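Local structure of putative nucleoside-diphosphate-sugar epimerase (Staphylococcus aureus subsp. aureus, 3E48) at residues H15-A20 / A178-I182; F28-R33 / V46-L51. The protein is of unknown function but probably binds NAD(P) through a Rossmann-type domain and may act as a nucleoside-diphosphate-sugar epimerase. All coordinates share one frame. Residue numbers count along the deposited sequence, not the author numbering.

From the N terminus, strand 3-6 leads into helix 11-22, whose residues 15-20 supply one side of contact 1. A short turn then leads into strand 28-32, and contact 2 closes a short, 12-residue loop when strand 47-50 returns alongside it in parallel. Contact 1 closes much later, after 157 intervening residues, when helix 174-186 reaches helix 11-22; the whole of contact 2 thus falls within that long excursion. Contact 2 ties sheet neighbours together, whereas contact 1 joins two helices packed over the sheet. Their centres lie about 15 Å apart, and they meet directly where Ala20 CB packs 3.6 Å from Phe28 CE2.

Contact 1 (H15-A20 / A178-I182); sequences HITNQA and ARGVI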
loop_
_atom_site.group_PDB
_atom_site.type_symbol
_atom_site.label_atom_id
_atom_site.label_comp_id
_atom_site.label_asym_id
_atom_site.label_seq_id
_atom_site.Cartn_x
_atom_site.Cartn_y
_atom_site.Cartn_z
ATOM N N HIS B 15 -24.405 -7.479 -9.117
ATOM C CA HIS B 15 -25.261 -6.944 -8.059
ATOM C C HIS B 15 -25.442 -5.443 -8.247
ATOM O O HIS B 15 -26.565 -4.934 -8.250
ATOM C CB HIS B 15 -24.637 -7.196 -6.681
ATOM C CG HIS B 15 -24.862 -8.579 -6.159
ATOM N ND1 HIS B 15 -26.043 -8.968 -5.563
ATOM C CD2 HIS B 15 -24.065 -9.674 -6.163
ATOM C CE1 HIS B 15 -25.963 -10.241 -5.223
ATOM N NE2 HIS B 15 -24.773 -10.694 -5.576
ATOM N N ILE B 16 -24.327 -4.737 -8.405
ATOM C CA ILE B 16 -24.367 -3.290 -8.580
ATOM C C ILE B 16 -25.151 -2.864 -9.816
ATOM O O ILE B 16 -25.932 -1.914 -9.760
ATOM C CB ILE B 16 -22.947 -2.694 -8.665
ATOM C CG1 ILE B 16 -22.183 -2.997 -7.369
ATOM C CG2 ILE B 16 -23.028 -1.188 -8.890
ATOM C CD1 ILE B 16 -20.726 -2.546 -7.390
ATOM N N THR B 17 -24.947 -3.566 -10.927
ATOM C CA THR B 17 -25.644 -3.229 -12.163
ATOM C C THR B 17 -27.148 -3.468 -12.058
ATOM O O THR B 17 -27.940 -2.625 -12.474
ATOM C CB THR B 17 -25.102 -4.028 -13.362
ATOM O OG1 THR B 17 -23.692 -3.806 -13.495
ATOM C CG2 THR B 17 -25.800 -3.582 -14.650
ATOM N N ASN B 18 -27.551 -4.612 -11.515
ATOM C CA ASN B 18 -28.981 -4.876 -11.380
ATOM C C ASN B 18 -29.627 -3.874 -10.430
ATOM O O ASN B 18 -30.757 -3.438 -10.653
ATOM C CB ASN B 18 -29.246 -6.305 -10.895
ATOM C CG ASN B 18 -28.972 -7.345 -11.972
ATOM O OD1 ASN B 18 -29.337 -7.159 -13.136
ATOM N ND2 ASN B 18 -28.345 -8.446 -11.589
ATOM N N GLN B 19 -28.915 -3.501 -9.374
ATOM C CA GLN B 19 -29.463 -2.532 -8.437
ATOM C C GLN B 19 -29.542 -1.152 -9.094
ATOM O O GLN B 19 -30.477 -0.398 -8.842
ATOM C CB GLN B 19 -28.624 -2.484 -7.150
ATOM C CG GLN B 19 -28.866 -3.671 -6.212
ATOM C CD GLN B 19 -28.102 -3.566 -4.895
ATOM O OE1 GLN B 19 -27.863 -2.469 -4.395
ATOM N NE2 GLN B 19 -27.733 -4.716 -4.323
ATOM N N ALA B 20 -28.579 -0.827 -9.955
ATOM C CA ALA B 20 -28.597 0.469 -10.632
ATOM C C ALA B 20 -29.802 0.512 -11.570
ATOM O O ALA B 20 -30.450 1.547 -11.725
ATOM C CB ALA B 20 -27.312 0.675 -11.419
ATOM N N ALA B 178 -23.098 -3.902 -2.552
ATOM C CA ALA B 178 -23.699 -3.223 -3.690
ATOM C C ALA B 178 -24.665 -2.131 -3.240
ATOM O O ALA B 178 -24.705 -1.059 -3.841
ATOM C CB ALA B 178 -24.413 -4.228 -4.590
ATOM N N ARG B 179 -25.447 -2.384 -2.192
ATOM C CA ARG B 179 -26.381 -1.356 -1.730
ATOM C C ARG B 179 -25.626 -0.116 -1.258
ATOM O O ARG B 179 -26.047 1.015 -1.513
ATOM C CB ARG B 179 -27.274 -1.891 -0.604
ATOM C CG ARG B 179 -28.210 -3.017 -1.038
ATOM C CD ARG B 179 -28.932 -3.614 0.160
ATOM N NE ARG B 179 -29.848 -2.662 0.783
ATOM C CZ ARG B 179 -30.396 -2.833 1.984
ATOM N NH1 ARG B 179 -30.116 -3.918 2.696
ATOM N NH2 ARG B 179 -31.224 -1.924 2.471
ATOM N N GLY B 180 -24.507 -0.330 -0.574
ATOM C CA GLY B 180 -23.715 0.791 -0.100
ATOM C C GLY B 180 -23.110 1.566 -1.258
ATOM O O GLY B 180 -23.092 2.798 -1.250
ATOM N N VAL B 181 -22.608 0.848 -2.259
ATOM C CA VAL B 181 -22.005 1.488 -3.421
ATOM C C VAL B 181 -23.053 2.298 -4.193
ATOM O O VAL B 181 -22.785 3.421 -4.617
ATOM C CB VAL B 181 -21.342 0.434 -4.348
ATOM C CG1 VAL B 181 -20.869 1.080 -5.639
ATOM C CG2 VAL B 181 -20.155 -0.209 -3.629
ATOM N N ILE B 182 -24.244 1.725 -4.359
ATOM C CA ILE B 182 -25.341 2.397 -5.056
ATOM C C ILE B 182 -25.728 3.675 -4.311
ATOM O O ILE B 182 -25.959 4.720 -4.922
ATOM C CB ILE B 182 -26.581 1.471 -5.158
ATOM C CG1 ILE B 182 -26.315 0.347 -6.172
ATOM C CG2 ILE B 182 -27.824 2.278 -5.528
ATOM C CD1 ILE B 182 -26.160 0.812 -7.612
#
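Ile182 overlaps one turn of helix 11-22: its CD1 lies 3.5 Å from the carbonyl O of Ile16, 3.9 Å from Ile16 CG2 and 4.0 Å from Ala20 CB. One turn earlier, the small Ala178 lets the backbones close in, with its CA 4.9 Å from Ile16 CA and its CB 3.6 Å from His15 CB and 3.8 Å from Ile16 CG1. The two short helical segments cross at -54° with axes 9.1 Å apart. Helix 11-22 belongs to the first beta-alpha-beta unit, following the glycine-rich loop that in Rossmann-type folds typically meets the dinucleotide, and packs beside helix 174-186 on one sheet face. On the sheet side, Ile16 CD1 reaches Val181 CG1 at 4.0 Å, and Ile16 also touches Leu5 of strand 3-6. Gln19 lies across the more exposed side, its OE1 3.2 Å from Arg179 CA. No hydrogen bond joins the segments; Gln19 NE2 bonds instead to the carbonyl O of Asn175, and Arg179 NH2 forms a salt bridge with Asp268.

Contact 2 (F28-R33 / V46-L51); sequences FHIGVR and VSVRQL
Ile30, Val46 and Val48 form the apolar centre. Ile30 (chi1 p, chi2 t) brings CD1 to 3.7 Å from Val48 CG2 and 4.2 Å from Val46 CG2. Val32 (m) sets CG2 4.0 Å from CG1 of Val48 (t), and Phe28 CD1 lies 3.6 Å from Val46 CG1; helix 11-22 covers this face through Ala20 and Ile21. Strands 28-32 and 47-50 run parallel and extended (phi -90 to -130°, psi 113 to 156°), their axes 4.8 Å apart at -26°. His29 to Arg33 align in order with Ser47 to Leu51, held by backbone hydrogen bonds Ser47 N to Phe28 O (3.0 Å), Ile30 N to Ser47 O (2.8 Å), Arg49 N to Ile30 O (2.9 Å), Val32 N to Arg49 O (3.0 Å) and Leu51 N to Val32 O (2.7 Å). Such pairing belongs to the parallel part of the Rossmann-type sheet, with strand 3-6 flanking 28-32. His29 CD2 meets Ser47 CB at 3.5 Å, while Arg49 NH1 bonds to Ala62 O. A water links Phe28 O (2.9 Å) to Ser47 OG (3.1 Å). Backbone bonds hold the register whatever the side chains; apolar groups face helix 11-22, with Gln50 the polar exception, while His29, Ser47 and Arg49 occupy the other face.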
loop_
_atom_site.group_PDB
_atom_site.type_symbol
_atom_site.label_atom_id
_atom_site.label_comp_id
_atom_site.label_asym_id
_atom_site.label_seq_id
_atom_site.Cartn_x
_atom_site.Cartn_y
_atom_site.Cartn_z
ATOM N N PHE B 28 -26.003 5.323 -17.279
ATOM C CA PHE B 28 -25.203 4.231 -16.740
ATOM C C PHE B 28 -24.559 3.391 -17.838
ATOM O O PHE B 28 -25.243 2.840 -18.706
ATOM C CB PHE B 28 -26.077 3.347 -15.849
ATOM C CG PHE B 28 -25.312 2.579 -14.813
ATOM C CD1 PHE B 28 -24.821 1.307 -15.086
ATOM C CD2 PHE B 28 -25.085 3.131 -13.558
ATOM C CE1 PHE B 28 -24.116 0.590 -14.120
ATOM C CE2 PHE B 28 -24.380 2.428 -12.583
ATOM C CZ PHE B 28 -23.895 1.152 -12.867
ATOM N N HIS B 29 -23.236 3.297 -17.783
ATOM C CA HIS B 29 -22.475 2.538 -18.763
ATOM C C HIS B 29 -21.692 1.458 -18.044
ATOM O O HIS B 29 -21.391 1.587 -16.859
ATOM C CB HIS B 29 -21.470 3.436 -19.482
ATOM C CG HIS B 29 -22.075 4.643 -20.129
ATOM N ND1 HIS B 29 -22.654 5.664 -19.407
ATOM C CD2 HIS B 29 -22.168 5.003 -21.430
ATOM C CE1 HIS B 29 -23.078 6.601 -20.237
ATOM N NE2 HIS B 29 -22.795 6.224 -21.470
ATOM N N ILE B 30 -21.362 0.390 -18.762
ATOM C CA ILE B 30 -20.569 -0.677 -18.173
ATOM C C ILE B 30 -19.400 -0.993 -19.094
ATOM O O ILE B 30 -19.503 -0.864 -20.317
ATOM C CB ILE B 30 -21.391 -1.971 -17.933
ATOM C CG1 ILE B 30 -21.874 -2.548 -19.265
ATOM C CG2 ILE B 30 -22.555 -1.675 -16.996
ATOM C CD1 ILE B 30 -22.619 -3.861 -19.119
ATOM N N GLY B 31 -18.285 -1.391 -18.491
ATOM C CA GLY B 31 -17.095 -1.736 -19.248
ATOM C C GLY B 31 -16.738 -3.174 -18.938
ATOM O O GLY B 31 -16.356 -3.490 -17.813
ATOM N N VAL B 32 -16.864 -4.045 -19.935
ATOM C CA VAL B 32 -16.587 -5.465 -19.759
ATOM C C VAL B 32 -15.605 -6.024 -20.783
ATOM O O VAL B 32 -15.468 -5.496 -21.888
ATOM C CB VAL B 32 -17.884 -6.279 -19.860
ATOM C CG1 VAL B 32 -18.811 -5.923 -18.711
ATOM C CG2 VAL B 32 -18.564 -5.999 -21.195
ATOM N N ARG B 33 -14.931 -7.111 -20.416
ATOM C CA ARG B 33 -13.966 -7.738 -21.311
ATOM C C ARG B 33 -14.675 -8.534 -22.403
ATOM O O ARG B 33 -14.237 -8.549 -23.552
ATOM C CB ARG B 33 -13.026 -8.649 -20.514
ATOM C CG ARG B 33 -13.734 -9.693 -19.682
ATOM C CD ARG B 33 -12.771 -10.462 -18.780
ATOM N NE ARG B 33 -11.754 -11.193 -19.532
ATOM C CZ ARG B 33 -10.574 -10.694 -19.886
ATOM N NH1 ARG B 33 -9.717 -11.440 -20.574
ATOM N NH2 ARG B 33 -10.241 -9.458 -19.541
ATOM N N VAL B 46 -28.498 -0.152 -19.995
ATOM C CA VAL B 46 -27.155 0.355 -19.746
ATOM C C VAL B 46 -26.402 0.282 -21.064
ATOM O O VAL B 46 -26.701 -0.565 -21.905
ATOM C CB VAL B 46 -26.402 -0.489 -18.683
ATOM C CG1 VAL B 46 -27.103 -0.380 -17.339
ATOM C CG2 VAL B 46 -26.323 -1.946 -19.129
ATOM N N SER B 47 -25.445 1.182 -21.255
ATOM C CA SER B 47 -24.654 1.188 -22.478
ATOM C C SER B 47 -23.431 0.327 -22.210
ATOM O O SER B 47 -22.790 0.452 -21.173
ATOM C CB SER B 47 -24.238 2.611 -22.848
ATOM O OG SER B 47 -25.382 3.406 -23.126
ATOM N N VAL B 48 -23.120 -0.543 -23.161
ATOM C CA VAL B 48 -22.015 -1.480 -23.036
ATOM C C VAL B 48 -20.791 -1.155 -23.879
ATOM O O VAL B 48 -20.897 -0.944 -25.086
ATOM C CB VAL B 48 -22.485 -2.893 -23.429
ATOM C CG1 VAL B 48 -21.371 -3.904 -23.213
ATOM C CG2 VAL B 48 -23.731 -3.260 -22.632
ATOM N N ARG B 49 -19.629 -1.130 -23.233
ATOM C CA ARG B 49 -18.369 -0.884 -23.921
ATOM C C ARG B 49 -17.419 -2.019 -23.554
ATOM O O ARG B 49 -17.494 -2.563 -22.452
ATOM C CB ARG B 49 -17.774 0.461 -23.493
ATOM C CG ARG B 49 -18.585 1.656 -23.973
ATOM C CD ARG B 49 -17.953 2.973 -23.566
ATOM N NE ARG B 49 -18.658 4.104 -24.168
ATOM C CZ ARG B 49 -18.367 5.378 -23.937
ATOM N NH1 ARG B 49 -17.381 5.696 -23.108
ATOM N NH2 ARG B 49 -19.063 6.335 -24.538
ATOM N N GLN B 50 -16.547 -2.388 -24.487
ATOM C CA GLN B 50 -15.588 -3.459 -24.246
ATOM C C GLN B 50 -14.338 -2.828 -23.651
ATOM O O GLN B 50 -13.897 -1.768 -24.098
ATOM C CB GLN B 50 -15.251 -4.188 -25.554
ATOM C CG GLN B 50 -14.539 -5.524 -25.339
ATOM C CD GLN B 50 -14.526 -6.396 -26.585
ATOM O OE1 GLN B 50 -15.562 -6.610 -27.218
ATOM N NE2 GLN B 50 -13.355 -6.920 -26.932
ATOM N N LEU B 51 -13.766 -3.488 -22.650
ATOM C CA LEU B 51 -12.587 -2.977 -21.969
ATOM C C LEU B 51 -11.651 -4.093 -21.505
ATOM O O LEU B 51 -12.095 -5.182 -21.139
ATOM C CB LEU B 51 -13.036 -2.145 -20.763
ATOM C CG LEU B 51 -12.011 -1.753 -19.700
ATOM C CD1 LEU B 51 -10.975 -0.819 -20.295
ATOM C CD2 LEU B 51 -12.731 -1.081 -18.537
HETATM O O HOH W 1 -26.962 4.306 -20.575
HETATM O O HOH W 2 -16.289 -8.917 -26.139
#